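Local coordinates for peptidoglycan glycosyltransferase (Eggerthella lenta, PDB 4MNR), which belongs to the penicillin-binding proteins and contains a transpeptidase-type domain of the beta-lactamase-like fold beside a domain of the penicillin-binding-protein dimerisation family, at residues Arg128-Asp138 with Arg424-Glu435; Lys268-Thr276 with Ile337-Ser345. All coordinates share one frame; numbering follows the deposited sequence.

Overall arrangement
From the N terminus, the chain passes through the first four strands of a mixed sheet and helix 115-125 before reaching 128-138, which carries the first strand in chain order of the five-stranded antiparallel sheet. Strand 142-148 pairs with one edge of it soon after, and 424-435 comes back much later to pair with the other; interaction 1 so closes a loop of 285 residues. Interaction 2 falls within this loop: the irregular segment 268-276, after helix 242-263, meets 337-345, which runs from the small two-stranded sheet into the mixed sheet. The centres of the two contacts lie about 17 Å apart, yet they touch where Met135 CE packs on Pro340 CB at 3.5 Å.

Interaction 1: Arg128-Asp138 with Arg424-Glu435; sequences RKGACVVMDPD and RVVVAIVIEDGE
Arg128 reaches across to Glu435, and its NH1 meets the syn lone pair of OE1 at 2.8 Å in a salt bridge. The N-H points nearly straight at OE1 (166°), which lies close to the guanidinium plane, although the carboxylate is turned 83° against it. The aliphatic part of the arginine is used as well, CD resting on Ile431 CG2 at 3.7 Å. Next to Arg128, the methylenes of Lys129 cross the Glu432 side chain, whose OE2 is held by Tyr181 and Arg175.

Strands 130-135 and 425-431 are antiparallel neighbours in the middle of the five-stranded sheet of the beta-lactamase-like fold, and small or beta-branched residues suit both buried faces. Ala131-Val430, Val133-Ala428 and Met135-Val426 are hydrogen-bonded pairs with two backbone bonds each, alternating with non-hydrogen-bonded pairs on the face toward helix 438-453. That helix packs against Val134, Val425 and Val427, while helix 321-332 covers Ala131, Val426 and Val430. On the first of these faces Val134 and Val427 lie side by side, with their CG2 atoms 3.8 Å apart. Val134 CG1 presses on Val425 CG2 at a tight 3.4 Å. Cys132 SG, anti to the backbone N, leans on Val427 CG1 at 3.9 Å. Gly130, at a phi of 158° that suits a residue without CB, makes the same CA-H...O contact, to Val430 O, as its neighbours in the ladder.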
loop_
_atom_site.group_PDB
_atom_site.type_symbol
_atom_site.label_atom_id
_atom_site.label_comp_id
_atom_site.label_asym_id
_atom_site.label_seq_id
_atom_site.Cartn_x
_atom_site.Cartn_y
_atom_site.Cartn_z
ATOM N N ARG A 128 0.556 -13.564 10.593
ATOM C CA ARG A 128 0.140 -13.622 9.201
ATOM C C ARG A 128 1.303 -13.282 8.285
ATOM O O ARG A 128 2.384 -12.912 8.739
ATOM C CB ARG A 128 -0.946 -12.581 8.938
ATOM C CG ARG A 128 -2.032 -12.518 9.987
ATOM C CD ARG A 128 -3.265 -13.179 9.466
ATOM N NE ARG A 128 -4.380 -13.152 10.405
ATOM C CZ ARG A 128 -5.562 -13.682 10.126
ATOM N NH1 ARG A 128 -5.750 -14.248 8.945
ATOM N NH2 ARG A 128 -6.547 -13.645 11.013
ATOM N N LYS A 129 1.059 -13.417 6.986
ATOM C CA LYS A 129 1.951 -12.917 5.963
ATOM C C LYS A 129 1.240 -11.739 5.291
ATOM O O LYS A 129 0.067 -11.836 4.917
ATOM C CB LYS A 129 2.189 -14.019 4.947
ATOM C CG LYS A 129 3.446 -13.888 4.152
ATOM C CD LYS A 129 3.962 -15.276 3.807
ATOM C CE LYS A 129 4.187 -16.076 5.076
ATOM N NZ LYS A 129 4.888 -17.370 4.822
ATOM N N GLY A 130 1.938 -10.626 5.140
ATOM C CA GLY A 130 1.330 -9.479 4.479
ATOM C C GLY A 130 2.000 -8.172 4.829
ATOM O O GLY A 130 3.156 -8.150 5.260
ATOM N N ALA A 131 1.275 -7.072 4.658
ATOM C CA ALA A 131 1.869 -5.767 4.877
ATOM C C ALA A 131 0.822 -4.718 5.123
ATOM O O ALA A 131 -0.335 -4.869 4.712
ATOM C CB ALA A 131 2.711 -5.364 3.667
ATOM N N CYS A 132 1.240 -3.637 5.777
ATOM C CA CYS A 132 0.333 -2.537 6.078
ATOM C C CYS A 132 1.069 -1.211 5.978
ATOM O O CYS A 132 2.183 -1.084 6.494
ATOM C CB CYS A 132 -0.237 -2.731 7.479
ATOM S SG CYS A 132 -1.353 -1.400 7.999
ATOM N N VAL A 133 0.463 -0.233 5.298
ATOM C CA VAL A 133 1.027 1.108 5.203
ATOM C C VAL A 133 -0.034 2.112 5.656
ATOM O O VAL A 133 -1.188 2.006 5.257
ATOM C CB VAL A 133 1.461 1.437 3.752
ATOM C CG1 VAL A 133 1.868 2.915 3.628
ATOM C CG2 VAL A 133 2.596 0.514 3.298
ATOM N N VAL A 134 0.349 3.054 6.518
ATOM C CA VAL A 134 -0.552 4.107 6.966
ATOM C C VAL A 134 0.115 5.412 6.573
ATOM O O VAL A 134 1.294 5.610 6.842
ATOM C CB VAL A 134 -0.736 4.091 8.496
ATOM C CG1 VAL A 134 -1.661 5.200 8.928
ATOM C CG2 VAL A 134 -1.286 2.747 8.972
HETATM N N MSE A 135 -0.654 6.295 5.946
HETATM C CA MSE A 135 -0.123 7.554 5.436
HETATM C C MSE A 135 -0.974 8.725 5.882
HETATM O O MSE A 135 -2.169 8.578 6.169
HETATM C CB MSE A 135 -0.098 7.537 3.903
HETATM C CG MSE A 135 0.668 6.382 3.301
HETATM SE SE MSE A 135 1.049 6.645 1.411
HETATM C CE MSE A 135 2.518 7.872 1.654
ATOM N N ASP A 136 -0.350 9.898 5.928
ATOM C CA ASP A 136 -1.094 11.152 6.051
ATOM C C ASP A 136 -1.330 11.644 4.631
ATOM O O ASP A 136 -0.386 11.994 3.932
ATOM C CB ASP A 136 -0.284 12.193 6.827
ATOM C CG ASP A 136 -1.019 13.532 6.963
ATOM O OD1 ASP A 136 -2.032 13.766 6.256
ATOM O OD2 ASP A 136 -0.583 14.373 7.782
ATOM N N PRO A 137 -2.595 11.677 4.192
ATOM C CA PRO A 137 -2.849 12.003 2.784
ATOM C C PRO A 137 -2.528 13.451 2.437
ATOM O O PRO A 137 -2.386 13.785 1.268
ATOM C CB PRO A 137 -4.355 11.729 2.619
ATOM C CG PRO A 137 -4.905 11.872 4.003
ATOM C CD PRO A 137 -3.833 11.411 4.946
ATOM N N ASP A 138 -2.410 14.307 3.443
ATOM C CA ASP A 138 -2.189 15.721 3.179
ATOM C C ASP A 138 -0.712 16.049 2.941
ATOM O O ASP A 138 -0.391 17.086 2.351
ATOM C CB ASP A 138 -2.769 16.576 4.309
ATOM C CG ASP A 138 -4.294 16.560 4.332
ATOM O OD1 ASP A 138 -4.914 16.718 3.256
ATOM O OD2 ASP A 138 -4.874 16.384 5.427
ATOM N N ARG A 424 -7.808 12.340 7.548
ATOM C CA ARG A 424 -6.547 12.641 8.211
ATOM C C ARG A 424 -5.609 11.450 8.168
ATOM O O ARG A 424 -4.429 11.561 8.529
ATOM C CB ARG A 424 -6.800 13.021 9.673
ATOM C CG ARG A 424 -7.631 14.283 9.862
ATOM C CD ARG A 424 -6.848 15.497 9.420
ATOM N NE ARG A 424 -7.639 16.718 9.534
ATOM C CZ ARG A 424 -8.229 17.322 8.508
ATOM N NH1 ARG A 424 -8.108 16.817 7.285
ATOM N NH2 ARG A 424 -8.931 18.432 8.702
ATOM N N VAL A 425 -6.125 10.302 7.725
ATOM C CA VAL A 425 -5.330 9.086 7.663
ATOM C C VAL A 425 -5.848 8.174 6.560
ATOM O O VAL A 425 -7.050 8.126 6.312
ATOM C CB VAL A 425 -5.335 8.330 9.020
ATOM C CG1 VAL A 425 -6.735 7.924 9.420
ATOM C CG2 VAL A 425 -4.447 7.117 8.956
ATOM N N VAL A 426 -4.926 7.499 5.876
ATOM C CA VAL A 426 -5.244 6.467 4.896
ATOM C C VAL A 426 -4.522 5.188 5.305
ATOM O O VAL A 426 -3.367 5.231 5.716
ATOM C CB VAL A 426 -4.807 6.900 3.454
ATOM C CG1 VAL A 426 -4.814 5.710 2.469
ATOM C CG2 VAL A 426 -5.709 8.009 2.954
ATOM N N VAL A 427 -5.204 4.049 5.233
ATOM C CA VAL A 427 -4.557 2.764 5.522
ATOM C C VAL A 427 -4.731 1.780 4.357
ATOM O O VAL A 427 -5.827 1.659 3.811
ATOM C CB VAL A 427 -5.116 2.109 6.810
ATOM C CG1 VAL A 427 -4.384 0.798 7.098
ATOM C CG2 VAL A 427 -4.982 3.045 8.006
ATOM N N ALA A 428 -3.654 1.086 3.981
ATOM C CA ALA A 428 -3.714 0.007 2.987
ATOM C C ALA A 428 -3.135 -1.224 3.668
ATOM O O ALA A 428 -2.078 -1.150 4.293
ATOM C CB ALA A 428 -2.894 0.347 1.740
ATOM N N ILE A 429 -3.836 -2.343 3.564
ATOM C CA ILE A 429 -3.367 -3.564 4.209
ATOM C C ILE A 429 -3.668 -4.740 3.304
ATOM O O ILE A 429 -4.720 -4.783 2.654
ATOM C CB ILE A 429 -4.021 -3.751 5.605
ATOM C CG1 ILE A 429 -3.503 -5.017 6.298
ATOM C CG2 ILE A 429 -5.524 -3.813 5.505
ATOM C CD1 ILE A 429 -3.843 -5.044 7.812
ATOM N N VAL A 430 -2.721 -5.669 3.216
ATOM C CA VAL A 430 -2.986 -6.939 2.544
ATOM C C VAL A 430 -2.635 -8.069 3.497
ATOM O O VAL A 430 -1.585 -8.053 4.152
ATOM C CB VAL A 430 -2.222 -7.102 1.198
ATOM C CG1 VAL A 430 -0.709 -7.002 1.422
ATOM C CG2 VAL A 430 -2.614 -8.447 0.537
ATOM N N ILE A 431 -3.542 -9.026 3.616
ATOM C CA ILE A 431 -3.274 -10.243 4.379
ATOM C C ILE A 431 -3.231 -11.405 3.393
ATOM O O ILE A 431 -4.255 -11.774 2.816
ATOM C CB ILE A 431 -4.404 -10.535 5.388
ATOM C CG1 ILE A 431 -4.623 -9.347 6.327
ATOM C CG2 ILE A 431 -4.089 -11.810 6.174
ATOM C CD1 ILE A 431 -3.466 -9.065 7.229
ATOM N N GLU A 432 -2.061 -11.999 3.198
ATOM C CA GLU A 432 -1.957 -13.114 2.251
ATOM C C GLU A 432 -2.709 -14.363 2.730
ATOM O O GLU A 432 -2.671 -14.714 3.917
ATOM C CB GLU A 432 -0.496 -13.471 1.974
ATOM C CG GLU A 432 0.309 -12.337 1.347
ATOM C CD GLU A 432 1.768 -12.687 1.166
ATOM O OE1 GLU A 432 2.079 -13.851 0.819
ATOM O OE2 GLU A 432 2.612 -11.793 1.377
ATOM N N ASP A 433 -3.395 -15.022 1.802
ATOM C CA ASP A 433 -4.127 -16.256 2.120
ATOM C C ASP A 433 -5.084 -16.055 3.288
ATOM O O ASP A 433 -5.171 -16.903 4.177
ATOM C CB ASP A 433 -3.147 -17.386 2.438
ATOM C CG ASP A 433 -2.067 -17.517 1.387
ATOM O OD1 ASP A 433 -2.426 -17.630 0.195
ATOM O OD2 ASP A 433 -0.869 -17.474 1.746
ATOM N N GLY A 434 -5.781 -14.927 3.292
ATOM C CA GLY A 434 -6.626 -14.564 4.415
ATOM C C GLY A 434 -8.062 -15.014 4.259
ATOM O O GLY A 434 -8.536 -15.213 3.146
ATOM N N GLU A 435 -8.747 -15.199 5.384
ATOM C CA GLU A 435 -10.178 -15.495 5.384
ATOM C C GLU A 435 -10.901 -14.332 4.723
ATOM O O GLU A 435 -10.398 -13.216 4.730
ATOM C CB GLU A 435 -10.679 -15.652 6.822
ATOM C CG GLU A 435 -9.951 -16.711 7.632
ATOM C CD GLU A 435 -8.629 -16.235 8.230
ATOM O OE1 GLU A 435 -8.238 -15.071 8.003
ATOM O OE2 GLU A 435 -7.977 -17.034 8.940
HETATM O O HOH W 1 -3.908 -15.170 7.015
HETATM O O HOH W 2 -1.354 -14.810 6.132
#

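Interaction 2: Lys268-Thr276 with Ile337-Ser345; sequences KEIDFPLYT and IMQPYLVDS
Two connecting segments of the transpeptidase-family region meet here: the loop between helices 242-263 and 284-289, and the link from strand 336-338 to strand 343-347. Gln339 makes the polar part of the contact. Its chain sets out with CG anti to the backbone N (chi1 167°) and then bends at chi2, bringing NE2 within 2.8 Å of Asp271 O in a weak, bent hydrogen bond. The same nitrogen donates to Pro340 O at 3.0 Å, on a lone pair of that oxygen, while OE1 takes a bond from a water that accepts from Asp271 N. An amide suits this place because it can donate and accept at once.

Beside it, Phe272 turns its ring edge to Pro340 O, and CE1 lies 4.0 Å from Pro340 CB. Pro273 CD sits over one face of the ring, offset toward the rim. Leu342 CD2 meets both Phe272 CZ at 3.9 Å and Leu274 CD1 at 3.8 Å, the two leucines crossing at about a right angle; Ile142 and Met145 of strand 142-148 add to this apolar patch. With one weak direct bond and one water bridge, cohesion between the two segments probably owes much to the fit of apolar side chains.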
loop_
_atom_site.group_PDB
_atom_site.type_symbol
_atom_site.label_atom_id
_atom_site.label_comp_id
_atom_site.label_asym_id
_atom_site.label_seq_id
_atom_site.Cartn_x
_atom_site.Cartn_y
_atom_site.Cartn_z
ATOM N N LYS A 268 5.156 4.087 -13.406
ATOM C CA LYS A 268 6.059 5.186 -13.068
ATOM C C LYS A 268 7.053 4.717 -12.009
ATOM O O LYS A 268 6.698 4.016 -11.074
ATOM C CB LYS A 268 5.275 6.374 -12.513
ATOM C CG LYS A 268 4.130 6.849 -13.385
ATOM C CD LYS A 268 4.623 7.537 -14.647
ATOM C CE LYS A 268 3.453 7.991 -15.499
ATOM N NZ LYS A 268 2.447 8.722 -14.679
ATOM N N GLU A 269 8.313 5.097 -12.169
ATOM C CA GLU A 269 9.281 4.835 -11.125
ATOM C C GLU A 269 9.106 5.911 -10.068
ATOM O O GLU A 269 9.255 7.099 -10.337
ATOM C CB GLU A 269 10.706 4.801 -11.680
ATOM C CG GLU A 269 11.089 3.438 -12.256
ATOM C CD GLU A 269 12.317 3.492 -13.147
ATOM O OE1 GLU A 269 12.177 3.872 -14.330
ATOM O OE2 GLU A 269 13.419 3.149 -12.667
ATOM N N ILE A 270 8.737 5.484 -8.874
ATOM C CA ILE A 270 8.512 6.418 -7.789
ATOM C C ILE A 270 9.705 6.382 -6.856
ATOM O O ILE A 270 10.125 5.320 -6.406
ATOM C CB ILE A 270 7.193 6.109 -7.068
ATOM C CG1 ILE A 270 6.026 6.550 -7.963
ATOM C CG2 ILE A 270 7.134 6.813 -5.712
ATOM C CD1 ILE A 270 4.750 5.760 -7.767
ATOM N N ASP A 271 10.270 7.557 -6.600
ATOM C CA ASP A 271 11.453 7.688 -5.773
ATOM C C ASP A 271 11.097 7.348 -4.320
ATOM O O ASP A 271 10.081 7.811 -3.799
ATOM C CB ASP A 271 11.949 9.130 -5.886
ATOM C CG ASP A 271 13.310 9.346 -5.251
ATOM O OD1 ASP A 271 14.120 8.397 -5.190
ATOM O OD2 ASP A 271 13.569 10.490 -4.827
ATOM N N PHE A 272 11.923 6.530 -3.676
ATOM C CA PHE A 272 11.677 6.144 -2.284
ATOM C C PHE A 272 12.995 5.644 -1.692
ATOM O O PHE A 272 13.814 5.062 -2.409
ATOM C CB PHE A 272 10.559 5.079 -2.211
ATOM C CG PHE A 272 9.913 4.960 -0.856
ATOM C CD1 PHE A 272 9.190 6.023 -0.318
ATOM C CD2 PHE A 272 10.014 3.788 -0.122
ATOM C CE1 PHE A 272 8.608 5.925 0.926
ATOM C CE2 PHE A 272 9.424 3.686 1.122
ATOM C CZ PHE A 272 8.724 4.746 1.651
ATOM N N PRO A 273 13.233 5.901 -0.393
ATOM C CA PRO A 273 14.521 5.487 0.181
ATOM C C PRO A 273 14.681 3.971 0.280
ATOM O O PRO A 273 15.805 3.481 0.300
ATOM C CB PRO A 273 14.517 6.128 1.575
ATOM C CG PRO A 273 13.082 6.417 1.867
ATOM C CD PRO A 273 12.470 6.753 0.535
ATOM N N LEU A 274 13.574 3.242 0.333
ATOM C CA LEU A 274 13.634 1.789 0.338
ATOM C C LEU A 274 13.324 1.293 -1.065
ATOM O O LEU A 274 12.581 1.940 -1.801
ATOM C CB LEU A 274 12.614 1.225 1.316
ATOM C CG LEU A 274 12.597 1.864 2.711
ATOM C CD1 LEU A 274 11.563 1.183 3.575
ATOM C CD2 LEU A 274 13.984 1.825 3.352
ATOM N N TYR A 275 13.889 0.151 -1.433
ATOM C CA TYR A 275 13.607 -0.446 -2.726
ATOM C C TYR A 275 12.117 -0.613 -2.910
ATOM O O TYR A 275 11.449 -1.205 -2.066
ATOM C CB TYR A 275 14.267 -1.807 -2.848
ATOM C CG TYR A 275 13.803 -2.542 -4.078
ATOM C CD1 TYR A 275 14.206 -2.130 -5.339
ATOM C CD2 TYR A 275 12.939 -3.620 -3.980
ATOM C CE1 TYR A 275 13.771 -2.789 -6.478
ATOM C CE2 TYR A 275 12.500 -4.290 -5.117
ATOM C CZ TYR A 275 12.917 -3.861 -6.357
ATOM O OH TYR A 275 12.493 -4.518 -7.493
ATOM N N THR A 276 11.601 -0.075 -4.012
ATOM C CA THR A 276 10.186 -0.214 -4.329
ATOM C C THR A 276 10.067 -0.504 -5.821
ATOM O O THR A 276 10.432 0.334 -6.652
ATOM C CB THR A 276 9.406 1.080 -4.002
ATOM O OG1 THR A 276 9.662 1.480 -2.651
ATOM C CG2 THR A 276 7.915 0.864 -4.174
ATOM N N ILE A 337 -1.897 13.091 -5.333
ATOM C CA ILE A 337 -1.004 12.192 -4.617
ATOM C C ILE A 337 0.253 12.949 -4.204
ATOM O O ILE A 337 0.993 13.441 -5.057
ATOM C CB ILE A 337 -0.602 11.013 -5.513
ATOM C CG1 ILE A 337 -1.852 10.215 -5.913
ATOM C CG2 ILE A 337 0.416 10.127 -4.806
ATOM C CD1 ILE A 337 -1.571 9.032 -6.858
HETATM N N MSE A 338 0.478 13.064 -2.898
HETATM C CA MSE A 338 1.722 13.643 -2.391
HETATM C C MSE A 338 2.841 12.604 -2.462
HETATM O O MSE A 338 2.584 11.402 -2.346
HETATM C CB MSE A 338 1.540 14.101 -0.940
HETATM C CG MSE A 338 0.424 15.129 -0.731
HETATM SE SE MSE A 338 0.710 16.791 -1.702
HETATM C CE MSE A 338 2.107 17.519 -0.556
ATOM N N GLN A 339 4.076 13.064 -2.654
ATOM C CA GLN A 339 5.230 12.162 -2.679
ATOM C C GLN A 339 5.364 11.460 -1.318
ATOM O O GLN A 339 5.474 12.123 -0.292
ATOM C CB GLN A 339 6.492 12.976 -2.981
ATOM C CG GLN A 339 7.777 12.242 -2.729
ATOM C CD GLN A 339 7.965 11.079 -3.688
ATOM O OE1 GLN A 339 7.748 11.216 -4.891
ATOM N NE2 GLN A 339 8.357 9.929 -3.159
ATOM N N PRO A 340 5.342 10.115 -1.301
ATOM C CA PRO A 340 5.503 9.426 -0.010
ATOM C C PRO A 340 6.892 9.685 0.563
ATOM O O PRO A 340 7.862 9.684 -0.190
ATOM C CB PRO A 340 5.356 7.947 -0.375
ATOM C CG PRO A 340 5.597 7.884 -1.865
ATOM C CD PRO A 340 5.071 9.175 -2.404
ATOM N N TYR A 341 6.986 9.919 1.865
ATOM C CA TYR A 341 8.299 10.060 2.481
ATOM C C TYR A 341 8.351 9.477 3.885
ATOM O O TYR A 341 7.326 9.374 4.565
ATOM C CB TYR A 341 8.777 11.514 2.475
ATOM C CG TYR A 341 8.041 12.472 3.383
ATOM C CD1 TYR A 341 6.818 13.007 3.011
ATOM C CD2 TYR A 341 8.594 12.873 4.594
ATOM C CE1 TYR A 341 6.146 13.894 3.814
ATOM C CE2 TYR A 341 7.934 13.776 5.408
ATOM C CZ TYR A 341 6.709 14.280 5.013
ATOM O OH TYR A 341 6.045 15.178 5.811
ATOM N N LEU A 342 9.565 9.120 4.296
ATOM C CA LEU A 342 9.798 8.363 5.509
ATOM C C LEU A 342 10.724 9.107 6.473
ATOM O O LEU A 342 10.750 8.810 7.661
ATOM C CB LEU A 342 10.430 7.029 5.105
ATOM C CG LEU A 342 10.347 5.776 5.955
ATOM C CD1 LEU A 342 8.987 5.636 6.608
ATOM C CD2 LEU A 342 10.643 4.576 5.050
ATOM N N VAL A 343 11.506 10.061 5.960
ATOM C CA VAL A 343 12.432 10.816 6.814
ATOM C C VAL A 343 11.958 12.237 7.011
ATOM O O VAL A 343 11.820 12.980 6.041
ATOM C CB VAL A 343 13.878 10.817 6.254
ATOM C CG1 VAL A 343 14.792 11.749 7.090
ATOM C CG2 VAL A 343 14.409 9.400 6.244
ATOM N N ASP A 344 11.707 12.613 8.268
ATOM C CA ASP A 344 11.205 13.947 8.575
ATOM C C ASP A 344 12.337 14.949 8.649
ATOM O O ASP A 344 12.210 16.101 8.214
ATOM C CB ASP A 344 10.471 13.956 9.916
ATOM C CG ASP A 344 10.057 15.360 10.342
ATOM O OD1 ASP A 344 9.039 15.861 9.820
ATOM O OD2 ASP A 344 10.739 15.957 11.198
ATOM N N SER A 345 13.442 14.528 9.244
ATOM C CA SER A 345 14.534 15.468 9.457
ATOM C C SER A 345 15.842 14.767 9.758
ATOM O O SER A 345 15.863 13.610 10.181
ATOM C CB SER A 345 14.199 16.424 10.604
ATOM O OG SER A 345 13.917 15.694 11.785
HETATM O O HOH W 3 8.796 9.969 -7.005
#